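PDB 1YVI: histidine-containing phosphotransfer protein from Oryza sativa, which relays phosphoryl groups from cytokinin sensor histidine kinases to B-type response regulators in the multistep His-to-Asp phosphorelay. Local coordinates for residues L14-M17 and F18-L22; D123-D126 and L127-K130; Q132-L135 and Q136-Q140; G21-D24 and E25-Q29. One frame throughout, in Å; residues are numbered along the deposited sequence.

In the fold
All four contacts are local, within one all-helical chain. Contacts 1 and 4 share G21 and L22 at the turn from helix 2-19 into helix 25-34, and their centres are about 8 Å apart. There F18 CZ comes within 3.6 Å of F27 CD2. Contacts 2 and 3 follow one another along helix 110-142, with centres about 14 Å apart. That helix meets the turn: L127 CD1 of contact 2 is 3.6 Å from V23 CG1 of contact 4. Further along, M134 SD of contact 3 lies 4.1 Å from F27 CZ. H80, the predicted phosphorylation site, unmodified here, lies on helix 72-89 and belongs to none of these segments.

Contact 1: L14-M17 and F18-L22; sequences LSSM and FSQGL
The F18 ring lies against the carbonyl oxygen of L14, one turn earlier in the helix. Its CG is anti to its own carbonyl carbon (chi1 -73°), which turns the ring toward the start of the helix. L14 O lies at the ring edge, near its plane, 3.1 Å from F18 CD1. The same oxygen accepts F18 N. The tight part continues into the helix end. M17 O receives L22 N at 2.9 Å, and G21 N bonds F18 O at 3.1 Å. With the positive phi of G21 these two bonds make a Schellman motif. L22 CB closes over M17 O at 3.5 Å, and the side chains of M17 and L22 are both buried.

The other side is looser and wet. S19 N bonds S15 O at 2.8 Å, and water 1 joins S15 OG and S19 OG. A second water donates to S16 OG and, at 2.7 Å, to Q20 OE1. S16 OG also bonds L13 O. The Q20 chain is extended and passes over S16 O, with its CG 3.2 Å from that oxygen.

An alanine in place of F18 would probably open a gap beside L14 O and lose the ring's packing on V23 and Q28.

M17 and L22 turn to helix 110-142, where M17 meets K130 and F131, and L22 meets L127 and K130. F18 and L14 face helix 25-34, and L14 also touches M134 of helix 110-142. The end of helix 2-19 is thus wedged between these two helices.

Contact 2: D123-D126 and L127-K130; sequences DFYD and LRNK
F124 and R128 both hold CG anti to the backbone N (chi1 172° and -174°), which sends the two side chains the same way along the helix surface, one turn apart. R128 CB lies over one face of the F124 ring, and R128 CD is 3.8 Å from F124 CZ. That CZ sits at the edge of the guanidinium, whose plane is turned 60° from the ring. R128 CD also reaches Y125 CE1 at 4.2 Å, so the aliphatic part of the arginine runs beside two rings. F124 CD2 in turn lies over the centre of the Y125 ring.

In the backbone, R128 N bonds F124 O at 2.7 Å. K130 is bent at chi2 and chi4, which curls its amine back to N129 OD1 at 2.8 Å. Water 3 accepts from K130 NZ at 2.6 Å and donates to D126 O. A leucine in place of K130 would probably leave N129 OD1 and this water without their charged mate.

These are contacts between successive turns of one helix in the HPt helical bundle. F124 packs on A54 and I58 of helix 42-65, and R128 touches C51 there. D123 OD2 bonds T97 of helix 92-106. K130 rests on L13 of helix 2-19. L127 packs on the loops that hold L22, V23 and A91.

Contact 3: Q132-L135 and Q136-Q140; sequences QTML and QLEQQ
The flat side-chain amide of Q139 lies across L135 O. The oxygen sits over one face of the amide, 3.6 Å from Q139 CD and 3.9 Å from Q139 NE2. This is a face-on approach, not an approach along an N-H. Q139 CG is itself 3.3 Å from the same oxygen, and the chain, extended beyond CG, carries the amide over it. L135 O also accepts Q139 N from the backbone. The E138 carboxylate is a second flat group. It takes no direct part; the chain beneath it does. E138 CG lies 4.1 Å from M134 CG, and the two side chains run alongside each other. A bend at chi2 (-96°) then turns the carboxylate aside.

The backbone ladder is the regular i to i+4 pattern of an alpha helix, here in the HPt helical bundle. E138 N meets M134 O at 2.7 Å in a nearly straight bond, with an angle of 170° at the hydrogen. L137 N meets T133 O at 3.0 Å, equally straight. L137 CG folds over that same T133 O at 3.4 Å, and its CD1 faces the methyl CG2 of T133. The T133 hydroxyl bonds N129 O, one turn back. Beyond, Q140 N bonds Q136 O, and Q140 NE2 adds a weak bond to the same oxygen.

Three helices lie around this part of helix 110-142. M134 reaches V47 of helix 42-65, L10 and L13 of helix 2-19, and F27 of helix 25-34. L135 packs on S44 and T48. E138 bridges helices 42-65 and 2-19, touching S44 and L10.

Contact 4: G21-D24 and E25-Q29; sequences GLVD and EQFQQ
D24 caps the start of helix 25-34 and bonds two backbone N-H groups of its first turn. The first bond is from the side chain. D24 OD1 accepts Q26 N at 2.8 Å. CG stands between the backbone N and the carbonyl carbon (chi1 69°), which swings the carboxylate over the helix end. The N-H comes from above the carboxylate plane, 49° out of it. The second bond is from the main chain: F27 N donates to D24 O at 3.0 Å, again from above the plane of the acceptor. D24 also bonds G90 through its backbone. Q26 CB packs against D24 OD1 at 3.4 Å.

The apolar part joins V23 to F27. The two side chains cross obliquely, with V23 CB 3.8 Å from F27 CB. V23 CG2 reaches F27 CD2 at 4.0 Å. F27 has CG anti to its backbone N (chi1 179°), and its ring leads on toward M134 and L14. V23 turns its other contacts to M17, F18 and L127.

Charges are looser. D24 OD2 has a long, weak ion pair with K95. E25 OE2, of like charge, is 5.6 Å from D24 OD2.

The chemistry is that of an N-cap. An acidic group takes up an N-H that has no helical carbonyl before it. Its negative charge is probably also favoured by the positive end of the helix dipole.

Contact 1: L14-M17 and F18-L22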
loop_
_atom_site.group_PDB
_atom_site.type_symbol
_atom_site.label_atom_id
_atom_site.label_comp_id
_atom_site.label_asym_id
_atom_site.label_seq_id
_atom_site.Cartn_x
_atom_site.Cartn_y
_atom_site.Cartn_z
ATOM N N LEU A 14 -11.787 3.889 9.170
ATOM C CA LEU A 14 -12.096 3.440 7.796
ATOM C C LEU A 14 -12.775 4.528 6.969
ATOM O O LEU A 14 -12.419 4.732 5.793
ATOM C CB LEU A 14 -12.959 2.169 7.772
ATOM C CG LEU A 14 -12.372 0.960 8.500
ATOM C CD1 LEU A 14 -13.467 -0.095 8.750
ATOM C CD2 LEU A 14 -11.190 0.435 7.724
ATOM N N SER A 15 -13.747 5.232 7.548
ATOM C CA SER A 15 -14.421 6.281 6.793
ATOM C C SER A 15 -13.429 7.385 6.344
ATOM O O SER A 15 -13.445 7.850 5.199
ATOM C CB SER A 15 -15.601 6.843 7.594
ATOM O OG SER A 15 -15.773 8.225 7.360
ATOM N N SER A 16 -12.546 7.780 7.232
ATOM C CA SER A 16 -11.570 8.799 6.874
ATOM C C SER A 16 -10.551 8.280 5.813
ATOM O O SER A 16 -10.050 9.053 5.005
ATOM C CB SER A 16 -10.878 9.310 8.135
ATOM O OG SER A 16 -9.840 8.406 8.501
ATOM N N MET A 17 -10.215 6.993 5.840
ATOM C CA MET A 17 -9.318 6.458 4.804
ATOM C C MET A 17 -9.956 6.625 3.414
ATOM O O MET A 17 -9.266 6.979 2.473
ATOM C CB MET A 17 -8.975 5.017 5.080
ATOM C CG MET A 17 -8.070 4.869 6.287
ATOM S SD MET A 17 -8.149 3.228 6.986
ATOM C CE MET A 17 -7.661 2.218 5.599
ATOM N N PHE A 18 -11.263 6.346 3.296
ATOM C CA PHE A 18 -11.936 6.499 2.019
ATOM C C PHE A 18 -12.132 7.996 1.714
ATOM O O PHE A 18 -12.002 8.427 0.547
ATOM C CB PHE A 18 -13.340 5.839 1.962
ATOM C CG PHE A 18 -13.335 4.332 1.901
ATOM C CD1 PHE A 18 -13.349 3.572 3.083
ATOM C CD2 PHE A 18 -13.375 3.666 0.669
ATOM C CE1 PHE A 18 -13.369 2.136 3.058
ATOM C CE2 PHE A 18 -13.396 2.235 0.612
ATOM C CZ PHE A 18 -13.387 1.478 1.806
ATOM N N SER A 19 -12.497 8.785 2.725
ATOM C CA SER A 19 -12.851 10.193 2.432
ATOM C C SER A 19 -11.601 11.005 2.096
ATOM O O SER A 19 -11.682 12.006 1.346
ATOM C CB SER A 19 -13.697 10.839 3.557
ATOM O OG SER A 19 -12.886 11.062 4.672
ATOM N N GLN A 20 -10.446 10.569 2.616
ATOM C CA GLN A 20 -9.159 11.203 2.253
ATOM C C GLN A 20 -8.517 10.697 0.956
ATOM O O GLN A 20 -7.433 11.125 0.570
ATOM C CB GLN A 20 -8.198 11.097 3.415
ATOM C CG GLN A 20 -8.673 11.952 4.586
ATOM C CD GLN A 20 -7.913 11.694 5.858
ATOM O OE1 GLN A 20 -6.942 10.946 5.875
ATOM N NE2 GLN A 20 -8.366 12.303 6.944
ATOM N N GLY A 21 -9.179 9.762 0.302
ATOM C CA GLY A 21 -8.685 9.215 -0.953
ATOM C C GLY A 21 -7.597 8.158 -0.867
ATOM O O GLY A 21 -7.027 7.822 -1.884
ATOM N N LEU A 22 -7.335 7.613 0.335
ATOM C CA LEU A 22 -6.199 6.700 0.534
ATOM C C LEU A 22 -6.533 5.322 0.016
ATOM O O LEU A 22 -5.639 4.592 -0.444
ATOM C CB LEU A 22 -5.812 6.601 2.020
ATOM C CG LEU A 22 -5.348 7.936 2.656
ATOM C CD1 LEU A 22 -4.930 7.725 4.107
ATOM C CD2 LEU A 22 -4.178 8.571 1.870
HETATM O O HOH W 1 -14.764 10.939 6.876
HETATM O O HOH W 2 -7.485 8.497 6.820
#

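Contact 2: D123-D126 and L127-K130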
loop_
_atom_site.group_PDB
_atom_site.type_symbol
_atom_site.label_atom_id
_atom_site.label_comp_id
_atom_site.label_asym_id
_atom_site.label_seq_id
_atom_site.Cartn_x
_atom_site.Cartn_y
_atom_site.Cartn_z
ATOM N N ASP A 123 3.352 7.871 -0.279
ATOM C CA ASP A 123 1.986 7.300 -0.350
ATOM C C ASP A 123 1.867 6.005 0.453
ATOM O O ASP A 123 0.862 5.778 1.103
ATOM C CB ASP A 123 1.608 7.024 -1.822
ATOM C CG ASP A 123 1.332 8.340 -2.624
ATOM O OD1 ASP A 123 0.849 9.362 -2.062
ATOM O OD2 ASP A 123 1.573 8.307 -3.821
ATOM N N PHE A 124 2.913 5.169 0.423
ATOM C CA PHE A 124 2.902 3.929 1.207
ATOM C C PHE A 124 2.872 4.242 2.707
ATOM O O PHE A 124 2.130 3.609 3.476
ATOM C CB PHE A 124 4.138 3.071 0.873
ATOM C CG PHE A 124 4.300 1.888 1.766
ATOM C CD1 PHE A 124 3.321 0.885 1.776
ATOM C CD2 PHE A 124 5.372 1.788 2.623
ATOM C CE1 PHE A 124 3.448 -0.221 2.622
ATOM C CE2 PHE A 124 5.494 0.700 3.494
ATOM C CZ PHE A 124 4.537 -0.302 3.472
ATOM N N TYR A 125 3.709 5.172 3.155
ATOM C CA TYR A 125 3.736 5.474 4.598
ATOM C C TYR A 125 2.473 6.142 5.109
ATOM O O TYR A 125 2.123 5.950 6.292
ATOM C CB TYR A 125 5.032 6.244 5.010
ATOM C CG TYR A 125 6.199 5.249 5.028
ATOM C CD1 TYR A 125 6.284 4.278 6.057
ATOM C CD2 TYR A 125 7.151 5.216 3.997
ATOM C CE1 TYR A 125 7.315 3.313 6.097
ATOM C CE2 TYR A 125 8.219 4.205 4.018
ATOM C CZ TYR A 125 8.271 3.284 5.059
ATOM O OH TYR A 125 9.262 2.332 5.103
ATOM N N ASP A 126 1.840 6.982 4.282
ATOM C CA ASP A 126 0.527 7.563 4.651
ATOM C C ASP A 126 -0.466 6.450 4.868
ATOM O O ASP A 126 -1.204 6.466 5.845
ATOM C CB ASP A 126 -0.105 8.386 3.524
ATOM C CG ASP A 126 0.421 9.822 3.441
ATOM O OD1 ASP A 126 1.164 10.248 4.352
ATOM O OD2 ASP A 126 0.111 10.479 2.421
ATOM N N LEU A 127 -0.550 5.515 3.923
ATOM C CA LEU A 127 -1.527 4.443 4.120
ATOM C C LEU A 127 -1.077 3.471 5.232
ATOM O O LEU A 127 -1.906 2.959 6.011
ATOM C CB LEU A 127 -1.774 3.678 2.803
ATOM C CG LEU A 127 -2.871 2.620 2.783
ATOM C CD1 LEU A 127 -4.245 3.232 3.080
ATOM C CD2 LEU A 127 -2.941 2.042 1.395
ATOM N N ARG A 128 0.225 3.166 5.303
ATOM C CA ARG A 128 0.702 2.233 6.363
ATOM C C ARG A 128 0.313 2.749 7.761
ATOM O O ARG A 128 -0.044 1.991 8.679
ATOM C CB ARG A 128 2.242 2.087 6.315
ATOM C CG ARG A 128 2.697 1.020 7.311
ATOM C CD ARG A 128 4.211 0.732 7.166
ATOM N NE ARG A 128 4.561 -0.505 7.891
ATOM C CZ ARG A 128 4.778 -0.622 9.197
ATOM N NH1 ARG A 128 4.670 0.405 10.044
ATOM N NH2 ARG A 128 5.072 -1.815 9.672
ATOM N N ASN A 129 0.379 4.069 7.921
ATOM C CA ASN A 129 -0.000 4.686 9.182
ATOM C C ASN A 129 -1.431 4.270 9.551
ATOM O O ASN A 129 -1.713 3.825 10.673
ATOM C CB ASN A 129 0.033 6.213 9.023
ATOM C CG ASN A 129 -0.593 6.924 10.213
ATOM O OD1 ASN A 129 -1.758 7.256 10.202
ATOM N ND2 ASN A 129 0.184 7.095 11.271
ATOM N N LYS A 130 -2.346 4.468 8.626
ATOM C CA LYS A 130 -3.781 4.184 8.915
ATOM C C LYS A 130 -3.989 2.677 9.104
ATOM O O LYS A 130 -4.707 2.253 10.012
ATOM C CB LYS A 130 -4.622 4.703 7.728
ATOM C CG LYS A 130 -4.579 6.196 7.554
ATOM C CD LYS A 130 -4.986 6.913 8.834
ATOM C CE LYS A 130 -4.906 8.467 8.680
ATOM N NZ LYS A 130 -3.518 8.983 8.824
HETATM O O HOH W 3 -2.417 9.073 6.450
#

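Contact 3: Q132-L135 and Q136-Q140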
loop_
_atom_site.group_PDB
_atom_site.type_symbol
_atom_site.label_atom_id
_atom_site.label_comp_id
_atom_site.label_asym_id
_atom_site.label_seq_id
_atom_site.Cartn_x
_atom_site.Cartn_y
_atom_site.Cartn_z
ATOM N N GLN A 132 -1.836 0.493 10.289
ATOM C CA GLN A 132 -1.312 0.039 11.558
ATOM C C GLN A 132 -2.278 0.368 12.713
ATOM O O GLN A 132 -2.522 -0.446 13.577
ATOM C CB GLN A 132 0.051 0.704 11.826
ATOM C CG GLN A 132 1.186 0.152 10.924
ATOM C CD GLN A 132 1.346 -1.338 11.043
ATOM O OE1 GLN A 132 1.605 -1.809 12.119
ATOM N NE2 GLN A 132 1.191 -2.082 9.930
ATOM N N THR A 133 -2.827 1.568 12.696
ATOM C CA THR A 133 -3.900 1.962 13.645
ATOM C C THR A 133 -5.119 1.006 13.507
ATOM O O THR A 133 -5.669 0.553 14.515
ATOM C CB THR A 133 -4.305 3.437 13.407
ATOM O OG1 THR A 133 -3.141 4.304 13.557
ATOM C CG2 THR A 133 -5.403 3.878 14.387
ATOM N N MET A 134 -5.527 0.701 12.278
ATOM C CA MET A 134 -6.641 -0.253 12.018
ATOM C C MET A 134 -6.346 -1.595 12.659
ATOM O O MET A 134 -7.212 -2.173 13.343
ATOM C CB MET A 134 -6.867 -0.410 10.505
ATOM C CG MET A 134 -8.050 -1.264 10.151
ATOM S SD MET A 134 -7.887 -1.846 8.444
ATOM C CE MET A 134 -6.960 -3.318 8.700
ATOM N N LEU A 135 -5.133 -2.095 12.448
ATOM C CA LEU A 135 -4.716 -3.439 12.980
ATOM C C LEU A 135 -4.812 -3.530 14.503
ATOM O O LEU A 135 -5.250 -4.564 15.072
ATOM C CB LEU A 135 -3.283 -3.808 12.554
ATOM C CG LEU A 135 -3.096 -4.042 11.051
ATOM C CD1 LEU A 135 -1.608 -4.147 10.672
ATOM C CD2 LEU A 135 -3.813 -5.313 10.611
ATOM N N GLN A 136 -4.339 -2.474 15.152
ATOM C CA GLN A 136 -4.396 -2.347 16.594
ATOM C C GLN A 136 -5.861 -2.344 17.035
ATOM O O GLN A 136 -6.243 -3.114 17.939
ATOM C CB GLN A 136 -3.656 -1.073 16.989
ATOM C CG GLN A 136 -3.416 -0.764 18.466
ATOM C CD GLN A 136 -2.359 0.385 18.582
ATOM O OE1 GLN A 136 -1.977 0.981 17.558
ATOM N NE2 GLN A 136 -1.890 0.686 19.811
ATOM N N LEU A 137 -6.703 -1.532 16.388
ATOM C CA LEU A 137 -8.159 -1.578 16.676
ATOM C C LEU A 137 -8.795 -2.937 16.405
ATOM O O LEU A 137 -9.553 -3.438 17.246
ATOM C CB LEU A 137 -8.942 -0.469 15.917
ATOM C CG LEU A 137 -8.527 0.979 16.256
ATOM C CD1 LEU A 137 -9.214 2.006 15.295
ATOM C CD2 LEU A 137 -8.891 1.261 17.687
ATOM N N GLU A 138 -8.515 -3.533 15.241
ATOM C CA GLU A 138 -9.026 -4.864 14.908
ATOM C C GLU A 138 -8.603 -5.873 16.005
ATOM O O GLU A 138 -9.451 -6.631 16.520
ATOM C CB GLU A 138 -8.603 -5.325 13.491
ATOM C CG GLU A 138 -9.260 -4.558 12.323
ATOM C CD GLU A 138 -10.507 -5.222 11.728
ATOM O OE1 GLU A 138 -11.502 -5.449 12.480
ATOM O OE2 GLU A 138 -10.492 -5.502 10.492
ATOM N N GLN A 139 -7.329 -5.851 16.400
ATOM C CA GLN A 139 -6.823 -6.723 17.488
ATOM C C GLN A 139 -7.680 -6.633 18.756
ATOM O O GLN A 139 -8.113 -7.653 19.302
ATOM C CB GLN A 139 -5.352 -6.435 17.830
ATOM C CG GLN A 139 -4.358 -7.158 16.943
ATOM C CD GLN A 139 -2.945 -6.543 16.948
ATOM O OE1 GLN A 139 -2.533 -5.876 17.911
ATOM N NE2 GLN A 139 -2.193 -6.777 15.863
ATOM N N GLN A 140 -7.955 -5.421 19.200
ATOM C CA GLN A 140 -8.768 -5.220 20.399
ATOM C C GLN A 140 -10.225 -5.704 20.206
ATOM O O GLN A 140 -10.844 -6.269 21.117
ATOM C CB GLN A 140 -8.721 -3.751 20.845
ATOM C CG GLN A 140 -7.314 -3.221 21.063
ATOM C CD GLN A 140 -7.312 -1.725 21.374
ATOM O OE1 GLN A 140 -7.751 -1.295 22.439
ATOM N NE2 GLN A 140 -6.834 -0.930 20.440
#

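Contact 4: G21-D24 and E25-Q29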
loop_
_atom_site.group_PDB
_atom_site.type_symbol
_atom_site.label_atom_id
_atom_site.label_comp_id
_atom_site.label_asym_id
_atom_site.label_seq_id
_atom_site.Cartn_x
_atom_site.Cartn_y
_atom_site.Cartn_z
ATOM N N GLY A 21 -9.179 9.762 0.302
ATOM C CA GLY A 21 -8.685 9.215 -0.953
ATOM C C GLY A 21 -7.597 8.158 -0.867
ATOM O O GLY A 21 -7.027 7.822 -1.884
ATOM N N LEU A 22 -7.335 7.613 0.335
ATOM C CA LEU A 22 -6.199 6.700 0.534
ATOM C C LEU A 22 -6.533 5.322 0.016
ATOM O O LEU A 22 -5.639 4.592 -0.444
ATOM C CB LEU A 22 -5.812 6.601 2.020
ATOM C CG LEU A 22 -5.348 7.936 2.656
ATOM C CD1 LEU A 22 -4.930 7.725 4.107
ATOM C CD2 LEU A 22 -4.178 8.571 1.870
ATOM N N VAL A 23 -7.808 4.937 0.142
ATOM C CA VAL A 23 -8.259 3.640 -0.391
ATOM C C VAL A 23 -9.481 3.840 -1.288
ATOM O O VAL A 23 -10.250 4.823 -1.142
ATOM C CB VAL A 23 -8.599 2.615 0.745
ATOM C CG1 VAL A 23 -7.351 2.238 1.567
ATOM C CG2 VAL A 23 -9.715 3.181 1.676
ATOM N N ASP A 24 -9.633 2.915 -2.215
ATOM C CA ASP A 24 -10.736 2.920 -3.171
ATOM C C ASP A 24 -11.682 1.705 -2.962
ATOM O O ASP A 24 -11.612 1.006 -1.936
ATOM C CB ASP A 24 -10.214 2.956 -4.617
ATOM C CG ASP A 24 -9.511 1.660 -5.042
ATOM O OD1 ASP A 24 -9.589 0.630 -4.344
ATOM O OD2 ASP A 24 -8.858 1.669 -6.100
ATOM N N GLU A 25 -12.557 1.464 -3.941
ATOM C CA GLU A 25 -13.545 0.357 -3.864
ATOM C C GLU A 25 -12.935 -1.020 -3.644
ATOM O O GLU A 25 -13.590 -1.888 -3.068
ATOM C CB GLU A 25 -14.470 0.336 -5.110
ATOM C CG GLU A 25 -13.705 -0.043 -6.421
ATOM C CD GLU A 25 -14.438 0.336 -7.703
ATOM O OE1 GLU A 25 -15.699 0.207 -7.754
ATOM O OE2 GLU A 25 -13.739 0.747 -8.671
ATOM N N GLN A 26 -11.705 -1.257 -4.112
ATOM C CA GLN A 26 -11.109 -2.582 -3.957
ATOM C C GLN A 26 -10.943 -2.877 -2.466
ATOM O O GLN A 26 -10.964 -4.011 -2.074
ATOM C CB GLN A 26 -9.771 -2.732 -4.698
ATOM C CG GLN A 26 -9.903 -2.470 -6.181
ATOM C CD GLN A 26 -10.978 -3.358 -6.778
ATOM O OE1 GLN A 26 -11.064 -4.551 -6.441
ATOM N NE2 GLN A 26 -11.826 -2.784 -7.643
ATOM N N PHE A 27 -10.743 -1.853 -1.646
ATOM C CA PHE A 27 -10.558 -2.105 -0.217
ATOM C C PHE A 27 -11.925 -2.455 0.418
ATOM O O PHE A 27 -12.030 -3.320 1.316
ATOM C CB PHE A 27 -9.920 -0.898 0.477
ATOM C CG PHE A 27 -9.741 -1.089 1.939
ATOM C CD1 PHE A 27 -8.674 -1.877 2.437
ATOM C CD2 PHE A 27 -10.623 -0.517 2.824
ATOM C CE1 PHE A 27 -8.520 -2.088 3.794
ATOM C CE2 PHE A 27 -10.480 -0.729 4.202
ATOM C CZ PHE A 27 -9.423 -1.512 4.688
ATOM N N GLN A 28 -12.953 -1.745 -0.026
ATOM C CA GLN A 28 -14.326 -2.076 0.356
ATOM C C GLN A 28 -14.637 -3.556 0.026
ATOM O O GLN A 28 -15.146 -4.277 0.876
ATOM C CB GLN A 28 -15.305 -1.091 -0.280
ATOM C CG GLN A 28 -16.748 -1.331 0.097
ATOM C CD GLN A 28 -17.591 -1.580 -1.140
ATOM O OE1 GLN A 28 -17.694 -2.724 -1.625
ATOM N NE2 GLN A 28 -18.184 -0.506 -1.680
ATOM N N GLN A 29 -14.241 -4.019 -1.149
ATOM C CA GLN A 29 -14.434 -5.431 -1.525
ATOM C C GLN A 29 -13.703 -6.455 -0.647
ATOM O O GLN A 29 -14.193 -7.567 -0.494
ATOM C CB GLN A 29 -14.095 -5.660 -2.994
ATOM C CG GLN A 29 -15.192 -5.137 -3.964
ATOM C CD GLN A 29 -14.662 -4.866 -5.375
ATOM O OE1 GLN A 29 -15.103 -3.929 -6.048
ATOM N NE2 GLN A 29 -13.709 -5.682 -5.825
#